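Local coordinates for proto-oncogene tyrosine-protein kinase receptor Ret (Danio rerio, PDB 7AMK), which acts as a receptor tyrosine kinase whose extracellular cadherin-like domains take part in assembly with the ligand GDNF and its co-receptor GFR alpha 1, at residues 24-29 and 184-189; 48-53 and 111-116; 72-77 and 83-88; 122-127 and 155-160. The protein carries 4 engineered substitutions. One frame throughout, in Å; residues are numbered along the deposited sequence.

Overall arrangement
All four contacts lie in the N-terminal part of the chain. Interactions 2 and 3 belong to the first cadherin-like domain and have centres about 9 Å apart. Both reach the same sheet, through neighbouring strands 106-114 and 83-92, and Leu-74 packs on Phe-113. Interaction 1 joins that domain to the following cadherin domain, with its centre about 22 Å from that of interaction 2. Interaction 4 packs segment 122-127 on helix 155-160 and touches interaction 1 where Phe-155 packs on Gln-24. The calcium sites lie apart: a bound calcium ion is about 14 Å from the side chain of Val-189. Interaction 2 carries an N-linked glycan at Asn-115.

Interaction 1: 24-29 and 184-189; sequences QVISMR and TSELVV
Ile-26 and Glu-186 sit on backbones that run in nearly the same direction, 16° apart over 24-28 and 186-189, yet the CA atoms of these two residues are 9.7 Å from each other. Side chains therefore bridge the gap. The polar bridge is Gln-24 with Glu-186. Gln-24 NE2 donates to Glu-186 OE2 at 3.1 Å, with an N-H...O angle of 154°. OE2 uses its anti lone pair and lies tilted somewhat from the Gln-24 amide plane. The two side chains cross at about a right angle. Gln-24 reaches over because its CG is anti to the backbone N (chi1 -178°) and the chain beyond is extended. The amide oxygen is held as well, by Gln-151 NE2. The other carboxylate oxygen, Glu-186 OE1, takes a short bond of 2.6 Å from Thr-184 OG1, which comes from above the carboxylate plane. Without the carboxylate of Glu-186, as with an alanine here, Gln-24 NE2 and Thr-184 OG1 would probably lose this acceptor and the amide would be freer to turn. Ile-26 CD1 makes a loose approach to Glu-186 OE2, at 4.2 Å. The apolar part lies further along. The bent end of Met-28 brings CE to 3.8 Å from Val-189 CG1, and both of these residues are buried. The contact joins the first cadherin-like domain to the second, consistent with the close packing of these domains in RET. Strand 147-151 borders Glu-186, strand 178-181 meets Val-189, and Ile-140 of strand 139-141 touches both Met-28 and Val-189.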
# COMPACT_ATOMS: atom_id res chain seq x y z
N GLN A 24 -7.84 -26.97 51.22
CA GLN A 24 -9.21 -26.57 50.92
C GLN A 24 -9.27 -26.00 49.50
O GLN A 24 -8.61 -25.00 49.20
CB GLN A 24 -9.70 -25.54 51.92
CG GLN A 24 -11.14 -25.12 51.68
CD GLN A 24 -11.51 -23.92 52.52
OE1 GLN A 24 -10.81 -23.60 53.48
NE2 GLN A 24 -12.61 -23.24 52.15
N VAL A 25 -10.01 -26.69 48.62
CA VAL A 25 -10.29 -26.24 47.26
C VAL A 25 -11.36 -25.16 47.31
O VAL A 25 -12.39 -25.33 47.97
CB VAL A 25 -10.78 -27.41 46.39
CG1 VAL A 25 -11.31 -26.92 45.06
CG2 VAL A 25 -9.70 -28.43 46.19
N ILE A 26 -11.13 -24.05 46.60
CA ILE A 26 -12.03 -22.90 46.61
C ILE A 26 -12.80 -22.83 45.30
O ILE A 26 -12.22 -22.96 44.21
CB ILE A 26 -11.28 -21.58 46.84
CG1 ILE A 26 -10.52 -21.64 48.15
CG2 ILE A 26 -12.27 -20.39 46.80
CD1 ILE A 26 -11.40 -21.55 49.35
N SER A 27 -14.11 -22.58 45.39
CA SER A 27 -14.92 -22.28 44.22
C SER A 27 -15.60 -20.94 44.44
O SER A 27 -16.17 -20.70 45.50
CB SER A 27 -15.97 -23.36 43.96
OG SER A 27 -16.66 -23.16 42.72
N MET A 28 -15.54 -20.06 43.45
CA MET A 28 -16.18 -18.77 43.59
C MET A 28 -17.53 -18.75 42.88
O MET A 28 -17.68 -19.28 41.78
CB MET A 28 -15.27 -17.67 43.09
CG MET A 28 -14.08 -17.57 44.02
SD MET A 28 -13.39 -15.97 44.00
CE MET A 28 -14.67 -15.02 44.83
N ARG A 29 -18.52 -18.16 43.55
CA ARG A 29 -19.87 -18.08 43.01
C ARG A 29 -19.96 -16.98 41.96
O ARG A 29 -19.49 -15.86 42.17
CB ARG A 29 -20.88 -17.82 44.13
CG ARG A 29 -20.92 -18.91 45.18
CD ARG A 29 -21.39 -18.36 46.51
NE ARG A 29 -22.13 -19.32 47.32
CZ ARG A 29 -21.59 -20.14 48.21
NH1 ARG A 29 -20.27 -20.21 48.40
NH2 ARG A 29 -22.38 -20.92 48.95
N THR A 184 -12.28 -18.00 59.31
CA THR A 184 -11.91 -19.14 58.48
C THR A 184 -10.47 -19.09 58.00
O THR A 184 -10.03 -20.03 57.34
CB THR A 184 -12.87 -19.24 57.29
OG1 THR A 184 -12.77 -18.04 56.51
CG2 THR A 184 -14.31 -19.38 57.80
N SER A 185 -9.73 -18.02 58.30
CA SER A 185 -8.38 -17.81 57.77
C SER A 185 -8.34 -17.76 56.23
O SER A 185 -7.31 -18.05 55.62
CB SER A 185 -7.41 -18.87 58.28
OG SER A 185 -7.10 -18.64 59.64
N GLU A 186 -9.42 -17.36 55.57
CA GLU A 186 -9.39 -17.28 54.11
C GLU A 186 -9.05 -15.86 53.65
O GLU A 186 -9.56 -14.90 54.19
CB GLU A 186 -10.73 -17.67 53.49
CG GLU A 186 -11.14 -19.11 53.67
CD GLU A 186 -12.66 -19.30 53.54
OE1 GLU A 186 -13.44 -18.44 54.02
OE2 GLU A 186 -13.06 -20.33 52.96
N LEU A 187 -8.23 -15.75 52.60
CA LEU A 187 -8.16 -14.50 51.86
C LEU A 187 -9.45 -14.34 51.06
O LEU A 187 -9.88 -15.27 50.38
CB LEU A 187 -6.96 -14.51 50.94
CG LEU A 187 -6.73 -13.32 50.03
CD1 LEU A 187 -6.36 -12.04 50.83
CD2 LEU A 187 -5.64 -13.70 49.04
N VAL A 188 -10.10 -13.18 51.17
CA VAL A 188 -11.37 -12.95 50.49
C VAL A 188 -11.29 -11.68 49.63
O VAL A 188 -10.56 -10.74 49.95
CB VAL A 188 -12.51 -12.82 51.48
CG1 VAL A 188 -12.52 -13.97 52.49
CG2 VAL A 188 -12.43 -11.46 52.16
N VAL A 189 -12.05 -11.64 48.53
CA VAL A 189 -12.23 -10.41 47.78
C VAL A 189 -13.51 -9.76 48.27
O VAL A 189 -14.56 -10.41 48.35
CB VAL A 189 -12.25 -10.66 46.26
CG1 VAL A 189 -13.42 -11.56 45.83
CG2 VAL A 189 -12.26 -9.32 45.50

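Interaction 2: 48-53 and 111-116; sequences TSWFHI and LSFIND. With NAG (2-acetamido-2-deoxy-beta-D-glucopyranose), chain C; NAG (2-acetamido-2-deoxy-beta-D-glucopyranose), chain O.
Phe-51 and Leu-111 face each other across the interior of a cadherin-like beta sandwich. Strand 51-53 belongs to the three-stranded sheet and strand 106-114 to the four-stranded one. Trp-50 comes from the 3-10 segment that precedes strand 51-53. The contact is apolar. Leu-111 CD1 points at the outer end of the Phe-51 ring, 3.6 Å from CE1 and nearly as close to CZ. The two side chains come from opposite directions. Beside them, Trp-50 and Phe-113 cross at about a right angle. The CZ3 corner of the indole comes obliquely to the CE2 corner of the phenyl ring, with Trp-50 CZ3 3.8 Å from Phe-113 CE2. A chi1 of -171° swings the Phe-113 ring away from its own N and across to the indole. Within segment 48-53, Trp-50 CB lies 3.6 Å above one face of the Phe-51 ring, offset toward its rim. Leu-85 and Leu-74 back Phe-113, and Leu-87 backs Leu-111. Backbone bonds shape the ends of the segments. Phe-51 N donates to Thr-48 O at 3.0 Å as the 3-10 segment passes into the strand. Asn-115 is the centre of an inverse gamma turn, closed by a weak bond from Asp-116 N to Ile-114 O. A side-chain donor, Asn-63 ND2, binds Ser-49 O. Both segments border glycans carried by the protein. One N-acetylglucosamine lies near Ser-49, Phe-51 and Asn-63, with its acetyl methyl C8 at the edge of the His-52 ring. The other is bonded to Asn-115, its C1 lying 1.4 Å from Asn-115 ND2.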
# COMPACT_ATOMS: atom_id res chain seq x y z
N THR A 48 -6.80 -42.66 44.62
CA THR A 48 -7.81 -41.65 44.90
C THR A 48 -8.65 -42.04 46.10
O THR A 48 -9.12 -41.16 46.83
CB THR A 48 -8.68 -41.41 43.66
OG1 THR A 48 -7.83 -41.21 42.52
CG2 THR A 48 -9.55 -40.18 43.86
N SER A 49 -8.83 -43.34 46.34
CA SER A 49 -9.57 -43.78 47.52
C SER A 49 -8.76 -43.67 48.81
O SER A 49 -9.28 -44.06 49.86
CB SER A 49 -10.06 -45.20 47.33
OG SER A 49 -11.21 -45.17 46.51
N TRP A 50 -7.52 -43.18 48.76
CA TRP A 50 -6.83 -42.69 49.95
C TRP A 50 -7.38 -41.36 50.44
O TRP A 50 -6.94 -40.88 51.49
CB TRP A 50 -5.33 -42.50 49.69
CG TRP A 50 -4.59 -43.68 49.14
CD1 TRP A 50 -5.09 -44.93 48.93
CD2 TRP A 50 -3.22 -43.72 48.73
NE1 TRP A 50 -4.11 -45.75 48.41
CE2 TRP A 50 -2.96 -45.03 48.28
CE3 TRP A 50 -2.19 -42.77 48.70
CZ2 TRP A 50 -1.71 -45.42 47.80
CZ3 TRP A 50 -0.95 -43.16 48.23
CH2 TRP A 50 -0.72 -44.47 47.78
N PHE A 51 -8.28 -40.72 49.71
CA PHE A 51 -8.63 -39.34 50.01
C PHE A 51 -10.15 -39.17 50.03
O PHE A 51 -10.89 -39.96 49.44
CB PHE A 51 -8.01 -38.37 48.99
CG PHE A 51 -6.53 -38.51 48.85
CD1 PHE A 51 -5.68 -37.85 49.72
CD2 PHE A 51 -5.98 -39.30 47.87
CE1 PHE A 51 -4.30 -37.98 49.60
CE2 PHE A 51 -4.61 -39.43 47.74
CZ PHE A 51 -3.77 -38.77 48.60
N HIS A 52 -10.59 -38.13 50.72
CA HIS A 52 -12.00 -37.78 50.79
C HIS A 52 -12.13 -36.27 50.78
O HIS A 52 -11.39 -35.59 51.50
CB HIS A 52 -12.63 -38.38 52.06
CG HIS A 52 -13.94 -37.76 52.45
ND1 HIS A 52 -15.14 -38.15 51.89
CD2 HIS A 52 -14.23 -36.80 53.35
CE1 HIS A 52 -16.12 -37.44 52.42
NE2 HIS A 52 -15.60 -36.61 53.31
N ILE A 53 -13.03 -35.73 49.95
CA ILE A 53 -13.27 -34.29 49.91
C ILE A 53 -14.65 -34.02 50.47
O ILE A 53 -15.61 -34.73 50.16
CB ILE A 53 -13.11 -33.69 48.49
CG1 ILE A 53 -12.74 -32.19 48.57
CG2 ILE A 53 -14.37 -33.88 47.63
CD1 ILE A 53 -12.53 -31.50 47.21
N LEU A 111 -0.12 -33.72 44.64
CA LEU A 111 0.44 -34.04 45.94
C LEU A 111 1.79 -34.71 45.73
O LEU A 111 1.98 -35.47 44.77
CB LEU A 111 -0.53 -34.92 46.73
CG LEU A 111 -1.93 -34.33 47.01
CD1 LEU A 111 -2.85 -35.37 47.58
CD2 LEU A 111 -1.85 -33.15 47.96
N SER A 112 2.74 -34.39 46.60
CA SER A 112 4.06 -34.99 46.57
C SER A 112 4.15 -35.91 47.76
O SER A 112 4.10 -35.47 48.91
CB SER A 112 5.16 -33.93 46.61
OG SER A 112 5.15 -33.16 45.42
N PHE A 113 4.28 -37.20 47.47
CA PHE A 113 4.31 -38.23 48.50
C PHE A 113 5.78 -38.46 48.83
O PHE A 113 6.53 -39.01 48.01
CB PHE A 113 3.61 -39.49 48.00
CG PHE A 113 3.39 -40.53 49.05
CD1 PHE A 113 3.80 -40.32 50.36
CD2 PHE A 113 2.76 -41.74 48.74
CE1 PHE A 113 3.60 -41.30 51.33
CE2 PHE A 113 2.55 -42.71 49.71
CZ PHE A 113 2.98 -42.50 51.00
N ILE A 114 6.19 -38.01 50.00
CA ILE A 114 7.57 -38.13 50.45
C ILE A 114 7.71 -39.41 51.26
O ILE A 114 6.92 -39.66 52.18
CB ILE A 114 7.97 -36.90 51.29
CG1 ILE A 114 7.72 -35.60 50.52
CG2 ILE A 114 9.43 -37.01 51.75
CD1 ILE A 114 7.89 -34.38 51.37
N ASN A 115 8.71 -40.22 50.92
CA ASN A 115 8.93 -41.52 51.55
C ASN A 115 9.62 -41.34 52.90
O ASN A 115 10.70 -41.86 53.16
CB ASN A 115 9.75 -42.39 50.60
CG ASN A 115 9.98 -43.81 51.12
OD1 ASN A 115 9.15 -44.40 51.81
ND2 ASN A 115 11.13 -44.36 50.77
N ASP A 116 8.97 -40.59 53.79
CA ASP A 116 9.50 -40.43 55.15
C ASP A 116 8.35 -39.98 56.04
O ASP A 116 7.28 -39.60 55.56
CB ASP A 116 10.67 -39.44 55.18
CG ASP A 116 11.41 -39.39 56.52
OD1 ASP A 116 11.18 -40.24 57.41
OD2 ASP A 116 12.24 -38.47 56.69
C1 NAG C . 11.47 -45.69 51.17
C2 NAG C . 12.66 -46.21 50.37
C3 NAG C . 13.01 -47.63 50.82
C4 NAG C . 13.15 -47.72 52.33
C5 NAG C . 11.95 -47.08 53.03
C6 NAG C . 12.13 -46.99 54.52
C7 NAG C . 12.74 -45.18 48.15
C8 NAG C . 12.38 -45.34 46.70
N2 NAG C . 12.38 -46.19 48.95
O3 NAG C . 14.22 -48.00 50.18
O4 NAG C . 13.19 -49.09 52.72
O5 NAG C . 11.76 -45.74 52.55
O6 NAG C . 13.03 -45.95 54.86
O7 NAG C . 13.33 -44.18 48.57
C1 NAG O . -12.09 -44.69 52.10
C2 NAG O . -13.31 -44.48 51.22
C3 NAG O . -14.30 -45.61 51.44
C4 NAG O . -13.63 -46.96 51.18
C5 NAG O . -12.33 -47.11 51.98
C6 NAG O . -11.52 -48.32 51.55
C7 NAG O . -13.89 -42.17 50.61
C8 NAG O . -14.60 -40.91 51.03
N2 NAG O . -13.95 -43.19 51.47
O3 NAG O . -15.41 -45.43 50.57
O4 NAG O . -14.51 -48.02 51.52
O5 NAG O . -11.48 -45.96 51.78
O6 NAG O . -10.77 -48.89 52.62
O7 NAG O . -13.30 -42.25 49.54

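Interaction 3: 72-77 and 83-88; sequences SSLRSG and KDLTLK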
# COMPACT_ATOMS: atom_id res chain seq x y z
N SER A 72 5.79 -47.26 48.10
CA SER A 72 6.53 -48.13 47.19
C SER A 72 5.65 -48.73 46.10
O SER A 72 6.17 -49.14 45.06
CB SER A 72 7.23 -49.22 48.00
OG SER A 72 6.31 -49.82 48.90
N SER A 73 4.33 -48.76 46.30
CA SER A 73 3.41 -49.38 45.35
C SER A 73 2.86 -48.42 44.30
O SER A 73 2.05 -48.85 43.47
CB SER A 73 2.25 -50.03 46.11
OG SER A 73 2.75 -51.02 46.98
N LEU A 74 3.26 -47.16 44.31
CA LEU A 74 2.80 -46.19 43.31
C LEU A 74 3.53 -46.44 41.99
O LEU A 74 4.73 -46.17 41.88
CB LEU A 74 3.04 -44.77 43.80
CG LEU A 74 2.06 -44.24 44.82
CD1 LEU A 74 2.59 -42.97 45.46
CD2 LEU A 74 0.74 -43.98 44.10
N ARG A 75 2.80 -46.95 40.99
CA ARG A 75 3.36 -47.22 39.67
C ARG A 75 3.42 -45.92 38.87
O ARG A 75 2.62 -45.66 37.97
CB ARG A 75 2.54 -48.28 38.94
CG ARG A 75 2.96 -49.70 39.28
CD ARG A 75 2.37 -50.74 38.35
NE ARG A 75 3.13 -51.98 38.41
CZ ARG A 75 3.17 -52.77 39.48
NH1 ARG A 75 2.52 -52.47 40.59
NH2 ARG A 75 3.88 -53.90 39.43
N SER A 76 4.41 -45.10 39.19
CA SER A 76 4.68 -43.91 38.39
C SER A 76 5.70 -44.16 37.28
O SER A 76 5.60 -43.55 36.20
CB SER A 76 5.17 -42.76 39.28
OG SER A 76 6.48 -43.02 39.75
N GLY A 77 6.67 -45.06 37.48
CA GLY A 77 7.80 -45.18 36.58
C GLY A 77 9.06 -44.49 37.05
O GLY A 77 10.12 -44.72 36.48
N LYS A 83 7.18 -39.09 45.23
CA LYS A 83 6.30 -39.50 44.13
C LYS A 83 5.11 -38.56 44.08
O LYS A 83 4.36 -38.43 45.05
CB LYS A 83 5.84 -40.94 44.29
CG LYS A 83 6.93 -41.98 44.10
CD LYS A 83 6.43 -43.37 44.38
CE LYS A 83 7.47 -44.42 44.02
NZ LYS A 83 7.03 -45.78 44.41
N ASP A 84 4.93 -37.91 42.94
CA ASP A 84 3.84 -36.98 42.77
C ASP A 84 2.54 -37.73 42.52
O ASP A 84 2.51 -38.69 41.76
CB ASP A 84 4.14 -36.01 41.63
CG ASP A 84 5.19 -35.00 42.01
OD1 ASP A 84 6.07 -35.32 42.84
OD2 ASP A 84 5.11 -33.86 41.50
N LEU A 85 1.48 -37.29 43.19
CA LEU A 85 0.13 -37.80 42.99
C LEU A 85 -0.70 -36.66 42.44
O LEU A 85 -0.69 -35.57 43.01
CB LEU A 85 -0.50 -38.30 44.30
CG LEU A 85 -0.09 -39.66 44.86
CD1 LEU A 85 1.41 -39.71 45.03
CD2 LEU A 85 -0.78 -39.94 46.18
N THR A 86 -1.42 -36.92 41.36
CA THR A 86 -2.29 -35.92 40.76
C THR A 86 -3.74 -36.35 40.93
O THR A 86 -4.15 -37.36 40.37
CB THR A 86 -1.94 -35.70 39.29
OG1 THR A 86 -0.58 -35.26 39.20
CG2 THR A 86 -2.82 -34.62 38.71
N LEU A 87 -4.49 -35.58 41.72
CA LEU A 87 -5.92 -35.76 41.92
C LEU A 87 -6.71 -34.74 41.11
O LEU A 87 -6.25 -33.62 40.87
CB LEU A 87 -6.30 -35.59 43.40
CG LEU A 87 -5.81 -36.64 44.37
CD1 LEU A 87 -6.02 -36.17 45.80
CD2 LEU A 87 -6.52 -37.95 44.10
N LYS A 88 -7.91 -35.12 40.72
CA LYS A 88 -8.84 -34.25 40.02
C LYS A 88 -10.03 -33.99 40.93
O LYS A 88 -10.66 -34.94 41.43
CB LYS A 88 -9.28 -34.86 38.69
CG LYS A 88 -8.29 -34.63 37.55
CD LYS A 88 -7.94 -33.15 37.46
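Lys-83 and Leu-74 are brought alongside by the torsions of the lysine. Its CG is anti to the carbonyl carbon (chi1 -70°), and the chain beyond is fully extended. It slides past Leu-74 in the opposite direction, with Lys-83 CD 3.7 Å from Leu-74 CB. The ammonium group thus ends among main-chain carbonyls of segment 72-77. Lys-83 NZ makes a weak hydrogen bond of 3.4 Å to Leu-74 O. Ser-72 O is also near, at 3.5 Å from Lys-83 NZ. The stronger polar partner is Phe-71 O, and the charge also makes a cation-pi contact with the Phe-71 ring. Leu-74 O has a second weak donor, Ser-76 N at 2.9 Å, across the inverse gamma turn centred on Arg-75. Leu-74 also crosses Leu-85 at about a right angle. Their CD1 atoms are 3.5 Å apart, tighter than usual for two methyl groups. Glu-415 of the second subunit packs on Ser-76. A methionine in place of the lysine would probably leave the Phe-71 and Leu-74 carbonyls without this donor and the Phe-71 ring without its cation. The contact ties the loop after helix 68-72 to the start of strand 83-92. A positive charge beside carbonyls at the C-terminal end of that helix is likely to be favoured, while the aliphatic part of the lysine adds to the apolar packing.

Interaction 4: 122-127 and 155-160; sequences GQVELS and FTHMSI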
# COMPACT_ATOMS: atom_id res chain seq x y z
N GLY A 122 9.95 -28.55 65.60
CA GLY A 122 11.21 -27.85 65.63
C GLY A 122 12.00 -27.93 64.33
O GLY A 122 13.00 -27.22 64.19
N GLN A 123 11.58 -28.77 63.38
CA GLN A 123 12.26 -28.85 62.09
C GLN A 123 11.62 -27.99 60.99
O GLN A 123 12.19 -27.88 59.90
CB GLN A 123 12.33 -30.31 61.63
CG GLN A 123 12.72 -31.26 62.76
CD GLN A 123 12.79 -32.72 62.35
OE1 GLN A 123 11.76 -33.38 62.19
NE2 GLN A 123 14.01 -33.23 62.18
N VAL A 124 10.50 -27.34 61.26
CA VAL A 124 9.82 -26.52 60.26
C VAL A 124 10.17 -25.06 60.52
O VAL A 124 9.97 -24.56 61.64
CB VAL A 124 8.31 -26.77 60.28
CG1 VAL A 124 7.55 -25.91 59.26
CG2 VAL A 124 8.04 -28.25 60.02
N GLU A 125 10.72 -24.37 59.51
CA GLU A 125 10.92 -22.93 59.58
C GLU A 125 9.58 -22.20 59.57
O GLU A 125 8.66 -22.59 58.84
CB GLU A 125 11.77 -22.43 58.40
CG GLU A 125 13.06 -23.20 58.14
N LEU A 126 9.49 -21.13 60.37
CA LEU A 126 8.24 -20.39 60.49
C LEU A 126 7.71 -20.01 59.12
O LEU A 126 6.50 -20.09 58.89
CB LEU A 126 8.43 -19.13 61.35
CG LEU A 126 8.54 -19.42 62.86
CD1 LEU A 126 8.46 -18.14 63.69
CD2 LEU A 126 7.49 -20.43 63.33
N SER A 127 8.59 -19.62 58.21
CA SER A 127 8.13 -19.23 56.88
C SER A 127 7.42 -20.37 56.18
O SER A 127 6.37 -20.16 55.56
CB SER A 127 9.31 -18.72 56.04
OG SER A 127 10.31 -19.70 55.92
N PHE A 155 -2.81 -26.63 56.38
CA PHE A 155 -3.43 -27.67 57.22
C PHE A 155 -2.42 -28.69 57.72
O PHE A 155 -2.43 -29.06 58.90
CB PHE A 155 -4.55 -28.36 56.44
CG PHE A 155 -5.79 -27.49 56.26
CD1 PHE A 155 -5.96 -26.35 57.01
CD2 PHE A 155 -6.78 -27.85 55.36
CE1 PHE A 155 -7.10 -25.56 56.85
CE2 PHE A 155 -7.92 -27.09 55.20
CZ PHE A 155 -8.07 -25.94 55.94
N THR A 156 -1.51 -29.15 56.86
CA THR A 156 -0.58 -30.21 57.25
C THR A 156 0.38 -29.74 58.35
O THR A 156 0.71 -30.50 59.27
CB THR A 156 0.20 -30.71 56.03
OG1 THR A 156 0.76 -29.60 55.32
CG2 THR A 156 -0.74 -31.47 55.08
N HIS A 157 0.81 -28.49 58.29
CA HIS A 157 1.83 -28.01 59.21
C HIS A 157 1.27 -27.60 60.56
O HIS A 157 1.98 -27.68 61.57
CB HIS A 157 2.59 -26.87 58.56
CG HIS A 157 3.43 -27.30 57.40
ND1 HIS A 157 2.89 -27.63 56.18
CD2 HIS A 157 4.76 -27.52 57.30
CE1 HIS A 157 3.86 -27.99 55.36
NE2 HIS A 157 5.01 -27.94 56.02
N MET A 158 0.01 -27.16 60.62
CA MET A 158 -0.55 -26.84 61.92
C MET A 158 -0.77 -28.09 62.77
O MET A 158 -0.89 -27.98 63.99
CB MET A 158 -1.84 -26.03 61.74
CG MET A 158 -1.59 -24.64 61.10
SD MET A 158 -3.05 -23.68 60.60
CE MET A 158 -3.76 -23.24 62.18
N SER A 159 -0.81 -29.27 62.14
CA SER A 159 -0.81 -30.53 62.89
C SER A 159 0.59 -30.91 63.38
O SER A 159 0.73 -31.60 64.40
CB SER A 159 -1.36 -31.66 62.03
OG SER A 159 -1.01 -32.92 62.58
N ILE A 160 1.63 -30.50 62.66
CA ILE A 160 3.00 -30.66 63.13
C ILE A 160 3.29 -29.71 64.28
O ILE A 160 4.07 -30.04 65.19
CB ILE A 160 3.97 -30.42 61.96
CG1 ILE A 160 3.65 -31.34 60.78
CG2 ILE A 160 5.41 -30.53 62.43
CD1 ILE A 160 4.67 -31.26 59.68
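Val-124 and His-157 mark the closest approach of the two backbones, with their CA atoms 8.2 Å apart. Segment 122-127 leaves a 3-10 turn at Gly-122 and Gln-123, passes through Val-124, and enters the helix 126-130 with Glu-125 at the N-cap position. Segment 155-160 is a weakly bonded helix. Val-124 carries this contact from its side, one methyl to each partner. With chi1 at 179°, CG1 stands opposite the valine's own N and meets the imidazole of His-157 at the ring edge, near the plane, 3.8 Å from CD2. The other methyl, Val-124 CG2, lies 4.2 Å from Ile-160 CG2. His-157 and Ile-160 are three residues apart on their helix, so both project toward the valine. Leu-129 of helix 126-130 touches Val-124 and His-157, and Pro-119 touches Val-124 and Ile-160. The contact is therefore a modest apolar patch. The Cys-121 to Cys-161 disulfide flanks it, joining the residues directly next to the two segments. Cys-130 to Cys-207 ties the end of helix 126-130 to strand 200-210. Segment 122-127 thus packs on helix 155-160 beside a disulfide, consistent with a disulfide-braced junction of the two cadherin-like domains.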